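PDB 1Q5N: 3-carboxy-cis,cis-muconate cycloisomerase from Acinetobacter calcoaceticus, which belongs to the fumarase/aspartase-like lyase superfamily and works as a mostly helical enzyme assembled from four copies of the chain. Local coordinates for residues A36-Q41 with T53-A58; V44-Q49 with V104-T109; T116-Q121 with D235-I240; R148-M153 with M352-E357; L158-P163 with I363-G368. All coordinates share one frame; numbering follows the deposited sequence.

Contact 1 of 5, residues A36-Q41 with T53-A58. Unlike the reference sequence in segment 36-41: A40 (reference Gln). Unlike the reference sequence in segment 53-58: T53 (reference Asn), V54 (reference Cys), I55 (reference Asp), Q56 (reference Arg), R57 (reference Thr), A58 (reference Cys).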
# COMPACT_ATOMS: atom_id res chain seq x y z
N ALA A 36 10.86 15.27 33.27
CA ALA A 36 9.93 14.46 34.05
C ALA A 36 10.62 13.27 34.68
O ALA A 36 10.27 12.85 35.80
CB ALA A 36 8.77 14.00 33.19
N LEU A 37 11.60 12.72 33.96
CA LEU A 37 12.37 11.57 34.42
C LEU A 37 13.21 11.90 35.69
O LEU A 37 13.25 11.11 36.63
CB LEU A 37 13.31 11.08 33.31
CG LEU A 37 14.17 9.86 33.72
CD1 LEU A 37 13.27 8.70 34.04
CD2 LEU A 37 15.14 9.49 32.62
N ALA A 38 13.89 13.05 35.66
CA ALA A 38 14.71 13.52 36.76
C ALA A 38 13.80 13.81 37.94
O ALA A 38 14.10 13.43 39.07
CB ALA A 38 15.47 14.76 36.36
N GLN A 39 12.67 14.46 37.69
CA GLN A 39 11.75 14.74 38.76
C GLN A 39 11.17 13.51 39.40
O GLN A 39 11.06 13.44 40.62
CB GLN A 39 10.61 15.61 38.28
CG GLN A 39 11.00 17.04 38.03
CD GLN A 39 9.77 17.90 37.74
OE1 GLN A 39 9.47 18.84 38.50
NE2 GLN A 39 9.03 17.57 36.66
N ALA A 40 10.77 12.53 38.58
CA ALA A 40 10.17 11.32 39.11
C ALA A 40 11.18 10.56 39.94
O ALA A 40 10.82 9.98 40.96
CB ALA A 40 9.66 10.44 38.00
N GLN A 41 12.44 10.57 39.50
CA GLN A 41 13.49 9.86 40.22
C GLN A 41 13.85 10.54 41.56
O GLN A 41 14.06 9.85 42.56
CB GLN A 41 14.75 9.71 39.35
CG GLN A 41 14.52 8.75 38.23
CD GLN A 41 15.70 8.67 37.26
OE1 GLN A 41 16.48 9.62 37.12
NE2 GLN A 41 15.81 7.53 36.57
N THR A 53 16.37 19.61 40.54
CA THR A 53 16.06 21.04 40.48
C THR A 53 16.97 21.80 39.50
O THR A 53 16.51 22.69 38.80
CB THR A 53 16.11 21.70 41.89
OG1 THR A 53 14.99 21.25 42.67
CG2 THR A 53 16.01 23.21 41.79
N VAL A 54 18.25 21.44 39.44
CA VAL A 54 19.15 22.09 38.51
C VAL A 54 18.80 21.73 37.05
O VAL A 54 18.83 22.57 36.14
CB VAL A 54 20.58 21.66 38.79
CG1 VAL A 54 21.48 22.01 37.62
CG2 VAL A 54 21.05 22.32 40.07
N ILE A 55 18.46 20.46 36.83
CA ILE A 55 18.07 19.99 35.51
C ILE A 55 16.75 20.72 35.09
O ILE A 55 16.66 21.32 34.02
CB ILE A 55 17.89 18.44 35.55
CG1 ILE A 55 19.25 17.77 35.70
CG2 ILE A 55 17.22 17.95 34.31
CD1 ILE A 55 19.13 16.30 35.98
N GLN A 56 15.74 20.69 35.95
CA GLN A 56 14.48 21.36 35.67
C GLN A 56 14.65 22.84 35.32
O GLN A 56 13.89 23.38 34.51
CB GLN A 56 13.57 21.23 36.88
CG GLN A 56 12.34 22.09 36.81
CD GLN A 56 11.42 21.79 37.97
OE1 GLN A 56 11.71 20.89 38.81
NE2 GLN A 56 10.30 22.51 38.05
N ARG A 57 15.63 23.50 35.93
CA ARG A 57 15.85 24.91 35.66
C ARG A 57 16.69 25.12 34.43
O ARG A 57 16.45 26.06 33.69
CB ARG A 57 16.55 25.59 36.83
CG ARG A 57 15.64 26.01 37.97
CD ARG A 57 16.47 26.73 39.04
NE ARG A 57 15.74 26.82 40.30
CZ ARG A 57 16.33 26.81 41.50
NH1 ARG A 57 17.66 26.72 41.60
NH2 ARG A 57 15.58 26.90 42.61
N ALA A 58 17.69 24.28 34.23
CA ALA A 58 18.53 24.43 33.04
C ALA A 58 17.71 24.15 31.78
O ALA A 58 17.97 24.72 30.73
CB ALA A 58 19.73 23.48 33.11
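I55 reaches from helix 49-59 to A38 on helix 23-43. Its CB stands 4.5 Å from A38 CB. From there the chain forks. The CG2 branch, anti to the backbone N, lies 4.2 Å from A38 CB. The CG1 branch leaves beside the backbone N (chi1 -70°) and does not itself make the closer approach; its extended second torsion carries CD1 round to 4.0 Å from A38 CB. The alanine methyl therefore meets two arms of the isoleucine, and the small A38 side chain is consistent with the 7.4 Å between the CA atoms of A38 and I55. The two segments run in broadly opposing directions along a helical hairpin, the chain reversing through residues 44-48 within the lyase family region, and 142 Å² is buried between them. V93 of helix 82-94 also packs on I55, while Q220 of helix 210-221 lies against Q39. At the next residue of each helix, Q39 and Q56 approach with their amide planes 68° apart. Both chains are extended beyond CG, which brings the two amides together at a less buried border. As modelled, Q39 OE1 is 3.1 Å from Q56 OE1; two oxygens this close suggest that an amide is turned over in the model, so its O and N positions are doubtful.

Contact 2 of 5, residues V44-Q49 with V104-T109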
# COMPACT_ATOMS: atom_id res chain seq x y z
N VAL A 44 11.35 9.76 44.31
CA VAL A 44 11.33 8.44 44.96
C VAL A 44 12.71 8.06 45.53
O VAL A 44 12.94 6.92 45.92
CB VAL A 44 10.89 7.31 44.00
CG1 VAL A 44 9.47 7.54 43.55
CG2 VAL A 44 11.84 7.22 42.82
N GLY A 45 13.64 9.01 45.53
CA GLY A 45 14.95 8.72 46.06
C GLY A 45 16.04 8.29 45.10
O GLY A 45 17.21 8.38 45.46
N VAL A 46 15.72 7.84 43.90
CA VAL A 46 16.78 7.40 42.99
C VAL A 46 17.86 8.45 42.67
O VAL A 46 18.99 8.09 42.39
CB VAL A 46 16.18 6.83 41.70
CG1 VAL A 46 17.29 6.37 40.75
CG2 VAL A 46 15.24 5.68 42.07
N ILE A 47 17.54 9.74 42.66
CA ILE A 47 18.61 10.72 42.45
C ILE A 47 18.31 11.86 43.41
O ILE A 47 17.16 12.04 43.84
CB ILE A 47 18.73 11.28 41.01
CG1 ILE A 47 17.52 12.17 40.70
CG2 ILE A 47 18.94 10.14 40.01
CD1 ILE A 47 17.66 12.95 39.43
N PRO A 48 19.34 12.63 43.78
CA PRO A 48 19.14 13.75 44.71
C PRO A 48 18.24 14.85 44.18
O PRO A 48 18.38 15.29 43.03
CB PRO A 48 20.55 14.24 44.98
CG PRO A 48 21.30 13.88 43.71
CD PRO A 48 20.75 12.52 43.35
N GLN A 49 17.33 15.28 45.04
CA GLN A 49 16.40 16.33 44.71
C GLN A 49 17.14 17.54 44.21
O GLN A 49 16.62 18.33 43.43
CB GLN A 49 15.59 16.75 45.93
CG GLN A 49 14.68 17.93 45.63
CD GLN A 49 13.64 17.61 44.54
OE1 GLN A 49 12.90 16.61 44.64
NE2 GLN A 49 13.58 18.46 43.49
N VAL A 104 21.55 13.26 34.30
CA VAL A 104 20.75 13.49 33.09
C VAL A 104 20.58 12.16 32.35
O VAL A 104 21.58 11.46 32.11
CB VAL A 104 21.43 14.48 32.13
CG1 VAL A 104 20.62 14.62 30.83
CG2 VAL A 104 21.58 15.83 32.80
N HIS A 105 19.33 11.80 32.05
CA HIS A 105 19.04 10.59 31.28
C HIS A 105 19.41 9.35 32.07
O HIS A 105 19.79 8.33 31.48
CB HIS A 105 19.84 10.63 29.96
CG HIS A 105 19.41 9.62 28.95
ND1 HIS A 105 18.21 9.71 28.27
CD2 HIS A 105 20.04 8.52 28.46
CE1 HIS A 105 18.13 8.72 27.39
NE2 HIS A 105 19.22 7.98 27.49
N TRP A 106 19.31 9.44 33.39
CA TRP A 106 19.66 8.35 34.29
C TRP A 106 18.78 7.13 34.12
O TRP A 106 17.59 7.20 34.39
CB TRP A 106 19.58 8.81 35.77
CG TRP A 106 19.93 7.70 36.71
CD1 TRP A 106 19.14 7.15 37.68
CD2 TRP A 106 21.12 6.91 36.66
NE1 TRP A 106 19.76 6.06 38.24
CE2 TRP A 106 20.98 5.88 37.63
CE3 TRP A 106 22.30 6.96 35.89
CZ2 TRP A 106 21.97 4.90 37.85
CZ3 TRP A 106 23.30 5.98 36.09
CH2 TRP A 106 23.12 4.96 37.07
N GLY A 107 19.35 6.01 33.70
CA GLY A 107 18.56 4.79 33.54
C GLY A 107 17.67 4.59 32.30
O GLY A 107 17.13 3.51 32.10
N ALA A 108 17.51 5.60 31.45
CA ALA A 108 16.68 5.46 30.27
C ALA A 108 17.48 5.04 29.06
O ALA A 108 18.73 5.10 29.05
CB ALA A 108 15.98 6.78 29.97
N THR A 109 16.78 4.58 28.03
CA THR A 109 17.48 4.24 26.80
C THR A 109 16.87 5.20 25.77
O THR A 109 15.83 5.81 26.05
CB THR A 109 17.24 2.81 26.38
OG1 THR A 109 17.99 2.59 25.20
CG2 THR A 109 15.77 2.58 26.03
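Two extended first torsions bring V46 and W106 together: CG1 of V46 (chi1 -180°) and CG of W106 (chi1 180°) each stand opposite their own backbone N, and the indole then meets the valine at one edge. W106 is the second residue of a type II beta turn running from H105 to A108, in the loop that leads into helix 110-146. G107 follows with positive phi, as the third position of a type II turn favours. By sequence and position this loop probably begins the first conserved region of the lyase superfamily. Across from it, residues 44-48 join helices 23-43 and 49-59, and their backbone is nearest to the turn at I47 and W106. The valine comes in near the indole plane, its side chain roughly perpendicular to that of W106, with V46 CG1 3.5 Å from W106 NE1. I47 arrives differently, its side chain running antiparallel to the indole and offset along it. Its CG1 occupies the hindered site between backbone N and carbonyl carbon (chi1 69°), leaving CG2 to make the contact. L206 packs against both V46 and W106, and R385 of the second subunit packs on W106. The backbone oxygen of W106 accepts a hydrogen bond from Q41 NE2. Within the indole, CD1 is the atom that both residues share: V46 CG1 lies 3.7 Å and I47 CG2 3.8 Å from W106 CD1.

Contact 3 of 5, residues T116-Q121 with D235-I240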
# COMPACT_ATOMS: atom_id res chain seq x y z
N THR A 116 8.28 8.39 24.20
CA THR A 116 7.53 9.26 25.09
C THR A 116 7.28 10.61 24.38
O THR A 116 6.18 11.13 24.43
CB THR A 116 8.26 9.46 26.49
OG1 THR A 116 8.26 8.23 27.22
CG2 THR A 116 7.54 10.55 27.29
N ALA A 117 8.29 11.15 23.70
CA ALA A 117 8.06 12.43 23.01
C ALA A 117 7.01 12.19 21.89
O ALA A 117 6.15 13.05 21.63
CB ALA A 117 9.37 12.97 22.41
N CYS A 118 7.06 11.02 21.24
CA CYS A 118 6.07 10.72 20.22
C CYS A 118 4.65 10.74 20.82
O CYS A 118 3.74 11.36 20.25
CB CYS A 118 6.35 9.36 19.57
SG CYS A 118 5.13 8.89 18.30
N ILE A 119 4.44 10.05 21.95
CA ILE A 119 3.13 10.05 22.60
C ILE A 119 2.71 11.47 23.08
O ILE A 119 1.50 11.82 23.05
CB ILE A 119 3.10 9.07 23.76
CG1 ILE A 119 3.20 7.64 23.20
CG2 ILE A 119 1.84 9.28 24.59
CD1 ILE A 119 2.11 7.29 22.19
N LEU A 120 3.68 12.28 23.51
CA LEU A 120 3.33 13.63 23.92
C LEU A 120 2.86 14.40 22.69
O LEU A 120 1.87 15.15 22.77
CB LEU A 120 4.52 14.36 24.58
CG LEU A 120 4.94 13.80 25.97
CD1 LEU A 120 6.14 14.55 26.49
CD2 LEU A 120 3.77 13.91 26.94
N GLN A 121 3.54 14.22 21.55
CA GLN A 121 3.13 14.87 20.33
C GLN A 121 1.71 14.38 19.94
O GLN A 121 0.86 15.19 19.60
CB GLN A 121 4.11 14.57 19.20
CG GLN A 121 5.44 15.31 19.27
CD GLN A 121 6.40 14.84 18.18
OE1 GLN A 121 6.64 13.65 18.05
NE2 GLN A 121 6.96 15.78 17.39
N ASP A 235 1.21 -1.93 18.55
CA ASP A 235 -0.21 -1.78 18.29
C ASP A 235 -0.74 -0.39 18.70
O ASP A 235 -1.59 0.15 18.03
CB ASP A 235 -0.98 -2.88 19.02
CG ASP A 235 -0.67 -2.88 20.50
OD1 ASP A 235 0.50 -3.23 20.89
OD2 ASP A 235 -1.57 -2.49 21.26
N ARG A 236 -0.21 0.23 19.76
CA ARG A 236 -0.73 1.54 20.13
C ARG A 236 -0.50 2.66 19.06
O ARG A 236 -1.36 3.55 18.88
CB ARG A 236 -0.15 2.00 21.47
CG ARG A 236 -0.73 1.28 22.66
CD ARG A 236 0.15 1.53 23.92
NE ARG A 236 -0.30 0.78 25.09
CZ ARG A 236 0.26 -0.34 25.55
NH1 ARG A 236 1.32 -0.87 24.94
NH2 ARG A 236 -0.25 -0.93 26.62
N ILE A 237 0.64 2.59 18.38
CA ILE A 237 0.98 3.55 17.34
C ILE A 237 0.05 3.34 16.12
O ILE A 237 -0.53 4.30 15.57
CB ILE A 237 2.46 3.36 16.88
CG1 ILE A 237 3.43 3.63 18.05
CG2 ILE A 237 2.78 4.28 15.70
CD1 ILE A 237 3.30 4.99 18.68
N VAL A 238 -0.08 2.07 15.72
CA VAL A 238 -0.88 1.72 14.58
C VAL A 238 -2.31 2.11 14.82
O VAL A 238 -2.99 2.64 13.93
CB VAL A 238 -0.77 0.21 14.30
CG1 VAL A 238 -1.60 -0.19 13.07
CG2 VAL A 238 0.68 -0.14 14.07
N GLU A 239 -2.76 1.87 16.06
CA GLU A 239 -4.15 2.14 16.40
C GLU A 239 -4.49 3.61 16.22
O GLU A 239 -5.56 3.93 15.67
CB GLU A 239 -4.44 1.66 17.82
CG GLU A 239 -5.89 1.89 18.26
CD GLU A 239 -6.27 1.14 19.53
OE1 GLU A 239 -5.43 0.94 20.43
OE2 GLU A 239 -7.42 0.75 19.64
N ILE A 240 -3.58 4.49 16.64
CA ILE A 240 -3.80 5.92 16.47
C ILE A 240 -3.87 6.23 14.95
O ILE A 240 -4.77 6.95 14.50
CB ILE A 240 -2.66 6.73 17.13
CG1 ILE A 240 -2.77 6.63 18.66
CG2 ILE A 240 -2.76 8.24 16.76
CD1 ILE A 240 -1.48 7.15 19.35
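D235 OD2, two residues ahead of the I237 that carries this contact, is gripped by R179 and R183 of the second subunit in two salt bridges. That polar anchorage belongs to the subunit interface. The junction between segments 116-121 and 235-240 is made instead of apolar groups. I237 CD1 approaches C118 SG to 4.3 Å and I119 CD1 to 4.4 Å, one methyl facing two residues of the same helical turn. The two isoleucines have nearly the same bent shape: chi2 is -57° in I237 and -56° in I119, and the bend swings each CD1 toward the other helix although neither CB points straight at it. C118 differs, since its CB points toward the partner helix and SG stands opposite the backbone N. The approaches are long for apolar contacts, the CA atoms of I119 and I237 are 8.6 Å apart, and 111 Å² is buried in all, so this is light packing between helices that run in roughly the same direction. L331 of helix 323-351 packs on both C118 and I237, while helix 23-43 lies against A117 and L120, and helix 166-191 against E239 and I240, within the long helical bundle.

Contact 4 of 5, residues R148-M153 with M352-E357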
# COMPACT_ATOMS: atom_id res chain seq x y z
N ARG A 148 -32.85 20.12 5.32
CA ARG A 148 -33.49 18.82 5.37
C ARG A 148 -34.61 18.65 4.34
O ARG A 148 -35.00 17.54 4.02
CB ARG A 148 -34.00 18.54 6.79
CG ARG A 148 -35.02 19.54 7.38
CD ARG A 148 -36.05 18.72 8.15
NE ARG A 148 -35.64 18.53 9.52
CZ ARG A 148 -35.80 17.41 10.24
NH1 ARG A 148 -36.34 16.29 9.78
NH2 ARG A 148 -35.42 17.45 11.51
N HIS A 149 -35.13 19.77 3.84
CA HIS A 149 -36.21 19.74 2.85
C HIS A 149 -35.74 20.15 1.45
O HIS A 149 -36.56 20.23 0.53
CB HIS A 149 -37.39 20.67 3.28
CG HIS A 149 -38.09 20.21 4.52
ND1 HIS A 149 -38.13 20.97 5.68
CD2 HIS A 149 -38.66 19.01 4.83
CE1 HIS A 149 -38.69 20.26 6.65
NE2 HIS A 149 -39.01 19.07 6.16
N GLN A 150 -34.45 20.42 1.27
CA GLN A 150 -33.96 20.80 -0.04
C GLN A 150 -33.86 19.52 -0.91
O GLN A 150 -32.88 18.73 -0.79
CB GLN A 150 -32.60 21.45 0.08
CG GLN A 150 -32.00 21.75 -1.26
CD GLN A 150 -32.96 22.62 -2.12
OE1 GLN A 150 -33.26 23.77 -1.76
NE2 GLN A 150 -33.46 22.06 -3.26
N VAL A 151 -34.86 19.30 -1.76
CA VAL A 151 -34.87 18.14 -2.64
C VAL A 151 -33.78 18.16 -3.75
O VAL A 151 -33.46 19.22 -4.30
CB VAL A 151 -36.27 17.99 -3.30
CG1 VAL A 151 -36.22 16.88 -4.30
CG2 VAL A 151 -37.32 17.65 -2.24
N MET A 152 -33.20 17.00 -4.07
CA MET A 152 -32.17 16.91 -5.13
C MET A 152 -32.10 15.45 -5.55
O MET A 152 -32.71 14.60 -4.91
CB MET A 152 -30.80 17.34 -4.61
CG MET A 152 -30.34 16.44 -3.48
SD MET A 152 -28.68 16.83 -2.91
CE MET A 152 -27.70 16.15 -4.34
N MET A 153 -31.39 15.14 -6.63
CA MET A 153 -31.35 13.72 -7.03
C MET A 153 -30.35 12.84 -6.27
O MET A 153 -29.22 13.26 -5.97
CB MET A 153 -31.06 13.62 -8.53
CG MET A 153 -32.19 14.17 -9.44
SD MET A 153 -33.78 13.30 -9.11
CE MET A 153 -33.36 11.59 -9.38
N MET A 352 -20.36 26.64 2.36
CA MET A 352 -20.96 25.89 1.27
C MET A 352 -22.09 26.71 0.60
O MET A 352 -23.01 27.18 1.26
CB MET A 352 -21.56 24.65 1.89
CG MET A 352 -22.10 23.65 0.95
SD MET A 352 -23.12 22.43 1.86
CE MET A 352 -22.23 22.26 3.42
N GLU A 353 -22.05 26.83 -0.72
CA GLU A 353 -23.06 27.56 -1.50
C GLU A 353 -24.03 26.54 -2.16
O GLU A 353 -23.63 25.75 -3.01
CB GLU A 353 -22.33 28.32 -2.57
CG GLU A 353 -22.62 29.74 -2.71
CD GLU A 353 -21.69 30.32 -3.80
OE1 GLU A 353 -20.50 30.64 -3.44
OE2 GLU A 353 -22.13 30.40 -4.99
N VAL A 354 -25.30 26.57 -1.79
CA VAL A 354 -26.27 25.62 -2.35
C VAL A 354 -27.04 26.31 -3.47
O VAL A 354 -27.52 27.42 -3.28
CB VAL A 354 -27.24 25.15 -1.25
CG1 VAL A 354 -28.32 24.20 -1.82
CG2 VAL A 354 -26.43 24.46 -0.13
N ASN A 355 -27.14 25.70 -4.65
CA ASN A 355 -27.88 26.32 -5.77
C ASN A 355 -29.15 25.48 -6.01
O ASN A 355 -29.14 24.52 -6.76
CB ASN A 355 -27.03 26.38 -7.02
CG ASN A 355 -27.70 27.18 -8.15
OD1 ASN A 355 -28.91 27.06 -8.37
ND2 ASN A 355 -26.91 27.98 -8.86
N ALA A 356 -30.23 25.87 -5.34
CA ALA A 356 -31.52 25.20 -5.36
C ALA A 356 -32.16 25.12 -6.73
O ALA A 356 -32.86 24.16 -7.02
CB ALA A 356 -32.48 25.90 -4.34
N GLU A 357 -31.93 26.10 -7.58
CA GLU A 357 -32.49 26.05 -8.93
C GLU A 357 -31.90 24.97 -9.79
O GLU A 357 -32.64 24.28 -10.52
CB GLU A 357 -32.29 27.36 -9.62
CG GLU A 357 -33.42 28.25 -9.39
CD GLU A 357 -33.17 29.56 -10.06
OE1 GLU A 357 -33.12 29.58 -11.34
OE2 GLU A 357 -33.00 30.55 -9.28
O HOH W 1 -35.40 22.89 -5.49
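The tight part of this contact is the amide of Q150 against the methyl of A356. Q150 OE1 is 3.4 Å from A356 CB, with Q150 CD at 4.0 Å, whereas the aliphatic part is slack: Q150 CG and V354 CG1 are separated by 4.5 Å. Q150 starts with CG opposite its backbone N, then bends at chi2 (56°), and this turn folds the amide back toward its own strand. There Q150 NE2 donates to V151 O at 3.0 Å with an N-H...O angle of 156°. V151 O lies almost in the plane of the Q150 amide, while the donor is tilted 22° from the carbonyl plane. On the watery side, Q150 NE2 gives a second bond, 3.1 Å long, to a water that donates to A356 O at 3.2 Å. M359 of helix 356-364 touches both Q150 and V354, and N355 caps that helix through N358 N. The contact thus joins the residue just before strand 151-156 to strand 353-354 and the first turn of helix 356-364 at the surface. With two bonds given by NE2, the rotation of the amide is fixed and OE1 is presented to the methyl; the polar link between the segments is water-mediated.

Contact 5 of 5, residues L158-P163 with I363-G368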
# COMPACT_ATOMS: atom_id res chain seq x y z
N LEU A 158 -23.27 6.74 -10.34
CA LEU A 158 -23.23 8.05 -10.98
C LEU A 158 -24.41 8.38 -11.90
O LEU A 158 -24.32 9.31 -12.72
CB LEU A 158 -21.95 8.20 -11.77
CG LEU A 158 -20.66 8.38 -10.99
CD1 LEU A 158 -19.52 8.64 -11.99
CD2 LEU A 158 -20.80 9.56 -10.06
N GLN A 159 -25.50 7.64 -11.75
CA GLN A 159 -26.71 7.82 -12.55
C GLN A 159 -27.83 8.28 -11.66
O GLN A 159 -28.01 7.75 -10.55
CB GLN A 159 -27.18 6.50 -13.13
CG GLN A 159 -26.16 5.73 -13.92
CD GLN A 159 -26.00 6.30 -15.27
OE1 GLN A 159 -26.92 6.25 -16.09
NE2 GLN A 159 -24.84 6.89 -15.52
N GLN A 160 -28.64 9.22 -12.15
CA GLN A 160 -29.79 9.68 -11.36
C GLN A 160 -30.68 8.50 -11.02
O GLN A 160 -30.87 7.60 -11.84
CB GLN A 160 -30.57 10.75 -12.10
CG GLN A 160 -29.92 12.13 -12.02
CD GLN A 160 -30.82 13.19 -12.61
OE1 GLN A 160 -31.97 12.92 -12.92
NE2 GLN A 160 -30.29 14.39 -12.77
N ALA A 161 -31.18 8.43 -9.79
CA ALA A 161 -32.02 7.29 -9.42
C ALA A 161 -33.37 7.74 -8.82
O ALA A 161 -34.39 7.65 -9.53
CB ALA A 161 -31.25 6.35 -8.44
N LEU A 162 -33.40 8.23 -7.57
CA LEU A 162 -34.65 8.68 -6.95
C LEU A 162 -34.28 9.91 -6.16
O LEU A 162 -33.11 10.12 -5.84
CB LEU A 162 -35.20 7.62 -6.01
CG LEU A 162 -35.75 6.30 -6.55
CD1 LEU A 162 -36.22 5.45 -5.35
CD2 LEU A 162 -36.96 6.56 -7.53
N PRO A 163 -35.27 10.76 -5.83
CA PRO A 163 -34.99 11.99 -5.07
C PRO A 163 -34.50 11.70 -3.66
O PRO A 163 -34.86 10.67 -3.10
CB PRO A 163 -36.36 12.69 -4.99
CG PRO A 163 -37.23 11.96 -6.00
CD PRO A 163 -36.72 10.54 -5.95
N ILE A 363 -33.43 17.63 -11.48
CA ILE A 363 -34.50 16.67 -11.21
C ILE A 363 -35.39 16.55 -12.50
O ILE A 363 -35.96 15.47 -12.77
CB ILE A 363 -35.39 17.13 -10.03
CG1 ILE A 363 -34.66 16.93 -8.70
CG2 ILE A 363 -36.72 16.38 -10.00
CD1 ILE A 363 -35.35 17.70 -7.54
N GLU A 364 -35.49 17.61 -13.29
CA GLU A 364 -36.34 17.53 -14.49
C GLU A 364 -35.67 16.89 -15.69
O GLU A 364 -36.29 16.61 -16.69
CB GLU A 364 -36.90 18.92 -14.86
CG GLU A 364 -38.20 19.22 -14.05
CD GLU A 364 -39.28 18.13 -14.30
OE1 GLU A 364 -39.56 17.91 -15.51
OE2 GLU A 364 -39.84 17.49 -13.36
N CYS A 365 -34.38 16.61 -15.54
CA CYS A 365 -33.57 16.00 -16.58
C CYS A 365 -34.17 14.78 -17.34
O CYS A 365 -34.10 14.70 -18.57
CB CYS A 365 -32.23 15.64 -15.94
SG CYS A 365 -30.99 15.28 -17.06
N THR A 366 -34.74 13.81 -16.64
CA THR A 366 -35.32 12.65 -17.34
C THR A 366 -36.82 12.82 -17.67
O THR A 366 -37.50 11.86 -18.00
CB THR A 366 -35.15 11.33 -16.50
OG1 THR A 366 -35.83 11.46 -15.24
CG2 THR A 366 -33.68 11.01 -16.30
N HIS A 367 -37.32 14.04 -17.54
CA HIS A 367 -38.71 14.33 -17.85
C HIS A 367 -39.70 13.38 -17.19
O HIS A 367 -40.52 12.78 -17.87
CB HIS A 367 -38.90 14.31 -19.38
CG HIS A 367 -37.78 14.98 -20.12
ND1 HIS A 367 -37.52 16.34 -20.01
CD2 HIS A 367 -36.80 14.47 -20.91
CE1 HIS A 367 -36.43 16.63 -20.70
NE2 HIS A 367 -35.97 15.51 -21.25
N GLY A 368 -39.58 13.23 -15.88
CA GLY A 368 -40.49 12.42 -15.12
C GLY A 368 -40.22 10.94 -15.09
O GLY A 368 -40.88 10.23 -14.31
O HOH W 2 -34.50 13.50 -13.79
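Q160 lays its amide against C365 and T366, with NE2 3.9 Å from C365 CB and OE1 4.2 Å from T366 CG2. The stronger link is a water between the segments. It donates to Q160 OE1 at 2.7 Å and to I363 O at 2.7 Å, and it accepts from T366 N at 2.9 Å. The glutamine reaches it because its chain is extended beyond CG (chi2 -172°), carrying the amide out from its own backbone toward the turn. At the other end of the amide, Q160 NE2 bonds to N362 O and to E265 OE2 of the third subunit, so partners on both amide atoms hold its rotation. T264 of that subunit packs on C365 and T366 and receives the backbone N of Q160 through its hydroxyl. The water's partners are positioned in turn: H367 N donates to E364 O at 2.9 Å, closing a type I beta turn with C365 and T366 in its middle, and T366 OG1 bonds to I370 N. This is a single-water bridge between a strand and a type I beta turn, tying the small antiparallel sheet to the chain's passage into the C-terminal region, within an interface with the third subunit.

From the N terminus, contact 1 closes a short helical hairpin, and contact 2 crosses it, since residues 44-49 fall between 36-41 and 53-58 while 104-109 come later; their centres are 9 Å apart and they touch. Contact 3 opens next at 116-121 in the long bundle, about 24 Å from both centre to centre. Its partner, 235-240, follows 148-153 and 158-163, so it crosses contacts 4 and 5. Those two cross each other and close the largest loops, both joining the three-stranded sheet to helix 356-364; V151 and M153 pack on I363 between them. Contacts 1 and 5 lie on opposite sides of the chain's centre, their centres 69 Å apart.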